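Local coordinates for protein bifunctional amylase/serine protease inhibitor (Zea mays, PDB 1BEA) that inhibits mammalian trypsin and, specifically, activated Hageman factor (factor XIIa) as a secreted maize protein of the cereal trypsin/alpha-amylase inhibitor family, at residues A[23-28]-A[89-94]; A[16-21]-A[45-50]. All blocks are in the same frame, centred on the assembly; numbering follows the deposited sequence.

Interactions 1 and 2 both use helix 18-29, one on its second half and the other on its first turn, and their centres lie 14 Å apart. Each is mainly buried, yet the chemistry differs. Interaction 1 joins 23-28 to helix 88-95 through aromatic and aliphatic side chains, buries 407 Å² in all and fades into an exposed border at Arg27 and Val90. Interaction 2 joins 16-21 to helix 37-49 over 282 Å²; there a glutamate carboxylate takes up a backbone N-H and a hydroxyl at the helix start, next to a small leucine contact. The segments alternate along the chain, so the two contacts interlock in sequence.

Interaction 1 (A[23-28]-A[89-94]); sequences YVTSRT and EVQRGF
Phe94 plugs into the side of helix 18-29 as a knob in a hole lined by Tyr23, Val24, Arg27 and Thr28, joining two helices of the all-helical, disulfide-bonded fold of the cereal inhibitors. The segment axes approach to 9.3 Å at 117°, so the helices run steeply across one another, and one large side chain carries much of the contact. CG of Phe94 stands anti to the backbone N (chi1 174°), on a CB that already points at helix 18-29, and the ring continues from there into the hole.

The buried part gathers Tyr23, Val24 and Gln91 round Phe94. The two rings form an edge-to-face (T-shaped) pair, planes at 83°: the rim atom Phe94 CZ comes over the Tyr23 face, 3.9 Å from Tyr23 CZ. The tyrosine hydroxyl is engaged elsewhere, bonded to Glu103. Val24 slides past the phenylalanine in the opposite direction, its CG2 3.8 Å from Phe94 CD2, while Val24 CG1 meets Gln91 CB and the Gln91 carbonyl. Thr28 closes this part: its CG2 rests 3.8 Å from Phe94 CB, and its OG1 donates to Val24 O. That carbonyl also receives Thr28 N, the two donors arriving from opposite faces of its plane. An alanine in place of Thr28 would probably leave a gap beside Phe94 CB, where CG2 lay, and take from Val24 O its second donor.

The solvent side is held by Arg27 and Val90. Exposed Arg27 still lies close, its CD over one Phe94 face in a CH-pi contact 4.0 Å from the ring centroid, whereas Val90 CG1 keeps 4.2 Å from Thr28 CB.

Gln91 is extended beyond CG and buried, its NE2 donating to Glu81 O. Gln91 CG lies 3.4 Å from Thr28 OG1, and Gln91 OE1 stands 3.8 Å from the methyl CG2 of Thr25.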
ATOM      1  N   TYR A  23      -1.878  -2.041  -8.658  1.00 21.02           N
ATOM      2  CA  TYR A  23      -3.288  -1.681  -8.714  1.00 24.65           C
ATOM      3  C   TYR A  23      -3.341  -0.131  -8.697  1.00 22.97           C
ATOM      4  O   TYR A  23      -4.075   0.487  -9.450  1.00 26.11           O
ATOM      5  CB  TYR A  23      -4.017  -2.283  -7.513  1.00 24.39           C
ATOM      6  CG  TYR A  23      -5.443  -1.809  -7.342  1.00 28.40           C
ATOM      7  CD1 TYR A  23      -6.241  -1.540  -8.451  1.00 31.08           C
ATOM      8  CD2 TYR A  23      -6.005  -1.664  -6.078  1.00 27.39           C
ATOM      9  CE1 TYR A  23      -7.557  -1.139  -8.310  1.00 34.33           C
ATOM     10  CE2 TYR A  23      -7.333  -1.262  -5.924  1.00 25.71           C
ATOM     11  CZ  TYR A  23      -8.104  -1.004  -7.045  1.00 34.46           C
ATOM     12  OH  TYR A  23      -9.423  -0.587  -6.922  1.00 39.95           O
ATOM     13  N   VAL A  24      -2.520   0.483  -7.865  1.00 22.27           N
ATOM     14  CA  VAL A  24      -2.474   1.914  -7.769  1.00 21.03           C
ATOM     15  C   VAL A  24      -1.947   2.577  -9.033  1.00 25.93           C
ATOM     16  O   VAL A  24      -2.476   3.616  -9.431  1.00 27.28           O
ATOM     17  CB  VAL A  24      -1.598   2.363  -6.594  1.00 21.46           C
ATOM     18  CG1 VAL A  24      -1.267   3.829  -6.712  1.00 17.80           C
ATOM     19  CG2 VAL A  24      -2.329   2.112  -5.297  1.00 23.08           C
ATOM     20  N   THR A  25      -0.912   2.021  -9.666  1.00 17.84           N
ATOM     21  CA  THR A  25      -0.376   2.648 -10.887  1.00 21.47           C
ATOM     22  C   THR A  25      -1.283   2.426 -12.113  1.00 28.45           C
ATOM     23  O   THR A  25      -1.262   3.202 -13.106  1.00 26.73           O
ATOM     24  CB  THR A  25       1.038   2.140 -11.239  1.00 20.12           C
ATOM     25  OG1 THR A  25       1.028   0.716 -11.385  1.00 15.19           O
ATOM     26  CG2 THR A  25       1.986   2.519 -10.194  1.00 14.59           C
ATOM     27  N   SER A  26      -2.075   1.362 -12.042  1.00 22.96           N
ATOM     28  CA  SER A  26      -2.968   1.046 -13.118  1.00 29.53           C
ATOM     29  C   SER A  26      -3.896   2.214 -13.250  1.00 32.15           C
ATOM     30  O   SER A  26      -4.012   2.804 -14.327  1.00 36.38           O
ATOM     31  CB  SER A  26      -3.764  -0.192 -12.777  1.00 28.94           C
ATOM     32  OG  SER A  26      -2.950  -1.330 -12.931  1.00 34.59           O
ATOM     33  N   ARG A  27      -4.519   2.559 -12.124  1.00 32.25           N
ATOM     34  CA  ARG A  27      -5.477   3.663 -12.050  1.00 29.43           C
ATOM     35  C   ARG A  27      -4.939   5.080 -12.223  1.00 25.76           C
ATOM     36  O   ARG A  27      -5.430   5.852 -13.029  1.00 31.64           O
ATOM     37  CB  ARG A  27      -6.254   3.584 -10.741  1.00 30.69           C
ATOM     38  CG  ARG A  27      -7.296   4.673 -10.623  1.00 38.67           C
ATOM     39  CD  ARG A  27      -8.434   4.247  -9.731  1.00 44.91           C
ATOM     40  NE  ARG A  27      -9.551   5.202  -9.612  1.00 51.82           N
ATOM     41  CZ  ARG A  27      -9.469   6.538  -9.619  1.00 54.99           C
ATOM     42  NH1 ARG A  27      -8.314   7.179  -9.753  1.00 55.35           N
ATOM     43  NH2 ARG A  27     -10.576   7.254  -9.459  1.00 62.99           N
ATOM     44  N   THR A  28      -3.926   5.449 -11.471  1.00 26.88           N
ATOM     45  CA  THR A  28      -3.418   6.803 -11.573  1.00 27.89           C
ATOM     46  C   THR A  28      -2.483   7.044 -12.746  1.00 29.32           C
ATOM     47  O   THR A  28      -2.542   8.100 -13.375  1.00 26.01           O
ATOM     48  CB  THR A  28      -2.716   7.171 -10.297  1.00 26.54           C
ATOM     49  OG1 THR A  28      -1.513   6.390 -10.180  1.00 29.91           O
ATOM     50  CG2 THR A  28      -3.653   6.891  -9.116  1.00 26.61           C
ATOM     51  N   GLU A  89       2.662  12.233  -6.161  1.00 34.27           N
ATOM     52  CA  GLU A  89       1.546  12.820  -5.419  1.00 36.11           C
ATOM     53  C   GLU A  89       0.190  12.323  -5.913  1.00 36.21           C
ATOM     54  O   GLU A  89      -0.796  12.233  -5.155  1.00 32.27           O
ATOM     55  CB  GLU A  89       1.585  14.355  -5.507  1.00 40.58           C
ATOM     56  CG  GLU A  89       2.345  14.907  -6.705  1.00 46.71           C
ATOM     57  CD  GLU A  89       3.848  15.033  -6.453  1.00 54.65           C
ATOM     58  OE1 GLU A  89       4.257  15.470  -5.351  1.00 59.45           O
ATOM     59  OE2 GLU A  89       4.635  14.696  -7.363  1.00 57.99           O
ATOM     60  N   VAL A  90       0.114  12.026  -7.197  1.00 34.56           N
ATOM     61  CA  VAL A  90      -1.138  11.533  -7.726  1.00 33.24           C
ATOM     62  C   VAL A  90      -1.440  10.117  -7.259  1.00 31.55           C
ATOM     63  O   VAL A  90      -2.576   9.795  -6.945  1.00 25.91           O
ATOM     64  CB  VAL A  90      -1.140  11.518  -9.243  1.00 36.69           C
ATOM     65  CG1 VAL A  90      -2.569  11.373  -9.732  1.00 36.06           C
ATOM     66  CG2 VAL A  90      -0.505  12.804  -9.783  1.00 36.74           C
ATOM     67  N   GLN A  91      -0.422   9.263  -7.218  1.00 28.61           N
ATOM     68  CA  GLN A  91      -0.640   7.879  -6.813  1.00 27.13           C
ATOM     69  C   GLN A  91      -0.924   7.747  -5.310  1.00 22.08           C
ATOM     70  O   GLN A  91      -1.716   6.909  -4.897  1.00 20.93           O
ATOM     71  CB  GLN A  91       0.579   7.055  -7.211  1.00 30.40           C
ATOM     72  CG  GLN A  91       1.198   7.453  -8.523  1.00 23.24           C
ATOM     73  CD  GLN A  91       2.552   6.823  -8.670  1.00 27.14           C
ATOM     74  OE1 GLN A  91       2.732   5.674  -8.306  1.00 29.49           O
ATOM     75  NE2 GLN A  91       3.524   7.574  -9.184  1.00 28.15           N
ATOM     76  N   ARG A  92      -0.276   8.593  -4.513  1.00 26.06           N
ATOM     77  CA  ARG A  92      -0.436   8.648  -3.054  1.00 29.08           C
ATOM     78  C   ARG A  92      -1.893   8.839  -2.624  1.00 29.75           C
ATOM     79  O   ARG A  92      -2.432   8.120  -1.757  1.00 31.88           O
ATOM     80  CB  ARG A  92       0.331   9.831  -2.503  1.00 28.80           C
ATOM     81  CG  ARG A  92       1.688   9.530  -1.965  1.00 33.88           C
ATOM     82  CD  ARG A  92       2.220  10.745  -1.231  1.00 23.70           C
ATOM     83  NE  ARG A  92       2.402  10.521   0.202  1.00 29.27           N
ATOM     84  CZ  ARG A  92       1.548  10.888   1.144  1.00 23.52           C
ATOM     85  NH1 ARG A  92       0.425  11.492   0.837  1.00 31.06           N
ATOM     86  NH2 ARG A  92       1.842  10.700   2.406  1.00 23.24           N
ATOM     87  N   GLY A  93      -2.516   9.859  -3.204  1.00 33.47           N
ATOM     88  CA  GLY A  93      -3.901  10.132  -2.889  1.00 28.07           C
ATOM     89  C   GLY A  93      -4.740   8.882  -3.033  1.00 28.21           C
ATOM     90  O   GLY A  93      -5.490   8.517  -2.146  1.00 29.56           O
ATOM     91  N   PHE A  94      -4.600   8.180  -4.145  1.00 27.06           N
ATOM     92  CA  PHE A  94      -5.411   7.003  -4.320  1.00 24.17           C
ATOM     93  C   PHE A  94      -5.019   5.840  -3.431  1.00 22.87           C
ATOM     94  O   PHE A  94      -5.880   5.053  -3.030  1.00 25.43           O
ATOM     95  CB  PHE A  94      -5.367   6.540  -5.760  1.00 25.36           C
ATOM     96  CG  PHE A  94      -6.066   5.233  -5.975  1.00 29.79           C
ATOM     97  CD1 PHE A  94      -7.443   5.133  -5.745  1.00 22.11           C
ATOM     98  CD2 PHE A  94      -5.351   4.087  -6.343  1.00 28.17           C
ATOM     99  CE1 PHE A  94      -8.091   3.914  -5.869  1.00 25.14           C
ATOM    100  CE2 PHE A  94      -5.989   2.863  -6.471  1.00 21.71           C
ATOM    101  CZ  PHE A  94      -7.357   2.775  -6.233  1.00 25.76           C
TER

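Interaction 2 (A[16-21]-A[45-50]); sequences PLPSCR and CRELAD
Ser19 N donates to Glu47 OE1 across 2.9 Å, with an N-H...O angle of 151°, and enters on the syn lone pair, the side facing the second carboxylate oxygen. Glu47 OE2 accepts from Ser19 OG at 3.1 Å, the hydroxyl standing above the carboxylate plane, 44° out of it. Two donors of one residue thus grip both oxygens and would resist rotation of the group. The Glu47 chain is extended beyond CG (chi2 164°), which carries the carboxylate across from helix 37-49 to the first turn of helix 18-29.

That turn explains the choice of donor. Leu17 occupies the N-cap position, and Pro18, next in line, has no N-H to offer; its CD merely lies against Glu47 OE1 at 3.2 Å. Ser19 N is therefore the first backbone donor beyond the N-cap, whereas the following two, Cys20 N and Arg21 N, both turn back to Leu17 O. The Glu47 carboxylate, held at the N-terminus of helix 18-29, is likely to be favoured in its charged form by the helix dipole.

The two helices belong to the cysteine-rich bundle of the prolamin clan, and a disulfide ties them together here: Cys20 is bonded to Cys44, while the adjacent Cys45 is bonded to Cys104. The Ser19 side chain is about 7 Å from that of Leu35, which follows Arg34 at the bond cleaved by target proteases, in the connection between these helices.

One helix residue further on, at Leu48, the chemistry turns apolar. Leu17 and Leu48 meet through their CD1 methyls at 3.7 Å, and Leu17 CD2 sits 3.7 Å from Leu48 CA. Helix 56-65 packs on Leu17 with Ala59 and Leu60, and Leu106 touches Leu48.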
ATOM      1  N   PRO A  16       6.284  -4.710   1.037  1.00 26.09           N
ATOM      2  CA  PRO A  16       4.873  -5.017   1.190  1.00 21.86           C
ATOM      3  C   PRO A  16       3.917  -4.574   0.104  1.00 22.88           C
ATOM      4  O   PRO A  16       4.165  -3.612  -0.618  1.00 20.51           O
ATOM      5  CB  PRO A  16       4.537  -4.346   2.514  1.00 21.01           C
ATOM      6  CG  PRO A  16       5.343  -3.124   2.504  1.00 15.99           C
ATOM      7  CD  PRO A  16       6.667  -3.525   1.828  1.00 24.16           C
ATOM      8  N   LEU A  17       2.797  -5.287   0.043  1.00 20.84           N
ATOM      9  CA  LEU A  17       1.701  -4.999  -0.859  1.00 21.87           C
ATOM     10  C   LEU A  17       2.152  -4.777  -2.321  1.00 21.63           C
ATOM     11  O   LEU A  17       1.734  -3.817  -2.963  1.00 22.12           O
ATOM     12  CB  LEU A  17       0.930  -3.772  -0.300  1.00  9.73           C
ATOM     13  CG  LEU A  17       0.634  -3.664   1.219  1.00 20.46           C
ATOM     14  CD1 LEU A  17      -0.057  -2.310   1.535  1.00 14.87           C
ATOM     15  CD2 LEU A  17      -0.259  -4.780   1.646  1.00 12.67           C
ATOM     16  N   PRO A  18       2.945  -5.725  -2.886  1.00 22.63           N
ATOM     17  CA  PRO A  18       3.456  -5.642  -4.264  1.00 20.33           C
ATOM     18  C   PRO A  18       2.324  -5.455  -5.248  1.00 24.36           C
ATOM     19  O   PRO A  18       2.491  -4.745  -6.231  1.00 26.28           O
ATOM     20  CB  PRO A  18       4.132  -7.001  -4.515  1.00 20.31           C
ATOM     21  CG  PRO A  18       4.317  -7.631  -3.194  1.00 23.03           C
ATOM     22  CD  PRO A  18       3.304  -7.014  -2.243  1.00 22.13           C
ATOM     23  N   SER A  19       1.193  -6.127  -5.004  1.00 18.83           N
ATOM     24  CA  SER A  19       0.039  -6.041  -5.908  1.00 21.97           C
ATOM     25  C   SER A  19      -0.707  -4.726  -5.741  1.00 22.23           C
ATOM     26  O   SER A  19      -1.428  -4.282  -6.647  1.00 23.43           O
ATOM     27  CB  SER A  19      -0.977  -7.162  -5.641  1.00 20.35           C
ATOM     28  OG  SER A  19      -0.543  -8.424  -6.122  1.00 22.28           O
ATOM     29  N   CYS A  20      -0.593  -4.115  -4.569  1.00 16.72           N
ATOM     30  CA  CYS A  20      -1.308  -2.856  -4.385  1.00  5.64           C
ATOM     31  C   CYS A  20      -0.596  -1.814  -5.163  1.00 14.10           C
ATOM     32  O   CYS A  20      -1.249  -0.969  -5.732  1.00 18.76           O
ATOM     33  CB  CYS A  20      -1.357  -2.485  -2.928  1.00 18.00           C
ATOM     34  SG  CYS A  20      -2.442  -3.611  -2.005  1.00 19.19           S
ATOM     35  N   ARG A  21       0.747  -1.895  -5.214  1.00 13.81           N
ATOM     36  CA  ARG A  21       1.586  -0.964  -6.003  1.00 16.37           C
ATOM     37  C   ARG A  21       1.049  -0.833  -7.413  1.00 14.84           C
ATOM     38  O   ARG A  21       0.802   0.290  -7.857  1.00 28.90           O
ATOM     39  CB  ARG A  21       3.036  -1.452  -6.115  1.00 19.46           C
ATOM     40  CG  ARG A  21       3.956  -0.508  -6.887  1.00 18.57           C
ATOM     41  CD  ARG A  21       5.428  -0.935  -6.817  1.00 21.76           C
ATOM     42  NE  ARG A  21       6.030  -0.718  -5.498  1.00 26.29           N
ATOM     43  CZ  ARG A  21       6.402   0.470  -5.000  1.00 33.77           C
ATOM     44  NH1 ARG A  21       6.224   1.604  -5.693  1.00 29.94           N
ATOM     45  NH2 ARG A  21       6.945   0.524  -3.782  1.00 36.70           N
ATOM     46  N   CYS A  45      -6.068  -6.418  -2.098  1.00 26.68           N
ATOM     47  CA  CYS A  45      -6.897  -6.553  -0.904  1.00 24.96           C
ATOM     48  C   CYS A  45      -6.445  -7.764  -0.153  1.00 25.05           C
ATOM     49  O   CYS A  45      -6.188  -7.704   1.022  1.00 24.46           O
ATOM     50  CB  CYS A  45      -8.364  -6.705  -1.282  1.00 27.63           C
ATOM     51  SG  CYS A  45      -9.071  -5.133  -1.909  1.00 25.80           S
ATOM     52  N   ARG A  46      -6.348  -8.876  -0.848  1.00 23.02           N
ATOM     53  CA  ARG A  46      -5.887 -10.100  -0.218  1.00 26.25           C
ATOM     54  C   ARG A  46      -4.581  -9.870   0.526  1.00 26.52           C
ATOM     55  O   ARG A  46      -4.421 -10.352   1.646  1.00 28.06           O
ATOM     56  CB  ARG A  46      -5.699 -11.164  -1.283  1.00 33.77           C
ATOM     57  CG  ARG A  46      -5.824 -12.575  -0.785  1.00 52.28           C
ATOM     58  CD  ARG A  46      -4.481 -13.031  -0.266  1.00 65.26           C
ATOM     59  NE  ARG A  46      -3.915 -14.102  -1.076  1.00 77.47           N
ATOM     60  CZ  ARG A  46      -2.681 -14.093  -1.576  1.00 85.39           C
ATOM     61  NH1 ARG A  46      -1.862 -13.061  -1.353  1.00 87.24           N
ATOM     62  NH2 ARG A  46      -2.260 -15.125  -2.303  1.00 91.12           N
ATOM     63  N   GLU A  47      -3.642  -9.139  -0.074  1.00 18.75           N
ATOM     64  CA  GLU A  47      -2.350  -8.886   0.570  1.00 20.94           C
ATOM     65  C   GLU A  47      -2.438  -7.997   1.823  1.00 23.67           C
ATOM     66  O   GLU A  47      -1.705  -8.192   2.812  1.00 22.38           O
ATOM     67  CB  GLU A  47      -1.387  -8.229  -0.432  1.00 22.52           C
ATOM     68  CG  GLU A  47      -0.647  -9.228  -1.250  1.00 22.54           C
ATOM     69  CD  GLU A  47       0.005  -8.623  -2.483  1.00 27.79           C
ATOM     70  OE1 GLU A  47       0.127  -7.377  -2.567  1.00 20.84           O
ATOM     71  OE2 GLU A  47       0.399  -9.410  -3.366  1.00 21.05           O
ATOM     72  N   LEU A  48      -3.311  -6.997   1.745  1.00 19.03           N
ATOM     73  CA  LEU A  48      -3.533  -6.067   2.837  1.00 23.28           C
ATOM     74  C   LEU A  48      -4.219  -6.781   4.006  1.00 25.98           C
ATOM     75  O   LEU A  48      -3.961  -6.496   5.176  1.00 29.71           O
ATOM     76  CB  LEU A  48      -4.404  -4.911   2.332  1.00 24.93           C
ATOM     77  CG  LEU A  48      -4.496  -3.563   3.082  1.00 26.25           C
ATOM     78  CD1 LEU A  48      -3.134  -3.043   3.540  1.00 20.08           C
ATOM     79  CD2 LEU A  48      -5.160  -2.556   2.136  1.00 13.50           C
ATOM     80  N   ALA A  49      -5.090  -7.728   3.704  1.00 25.43           N
ATOM     81  CA  ALA A  49      -5.753  -8.448   4.774  1.00 25.45           C
ATOM     82  C   ALA A  49      -4.862  -9.473   5.468  1.00 27.84           C
ATOM     83  O   ALA A  49      -5.155  -9.849   6.624  1.00 26.93           O
ATOM     84  CB  ALA A  49      -6.963  -9.131   4.253  1.00 24.16           C
ATOM     85  N   ASP A  50      -3.799  -9.938   4.796  1.00 28.06           N
ATOM     86  CA  ASP A  50      -2.890 -10.937   5.421  1.00 24.50           C
ATOM     87  C   ASP A  50      -2.047 -10.265   6.497  1.00 26.15           C
ATOM     88  O   ASP A  50      -1.380 -10.914   7.306  1.00 24.94           O
ATOM     89  CB  ASP A  50      -1.963 -11.576   4.382  1.00 34.01           C
ATOM     90  CG  ASP A  50      -2.625 -12.740   3.640  1.00 41.10           C
ATOM     91  OD1 ASP A  50      -3.472 -13.441   4.223  1.00 48.76           O
ATOM     92  OD2 ASP A  50      -2.306 -12.959   2.454  1.00 51.84           O
TER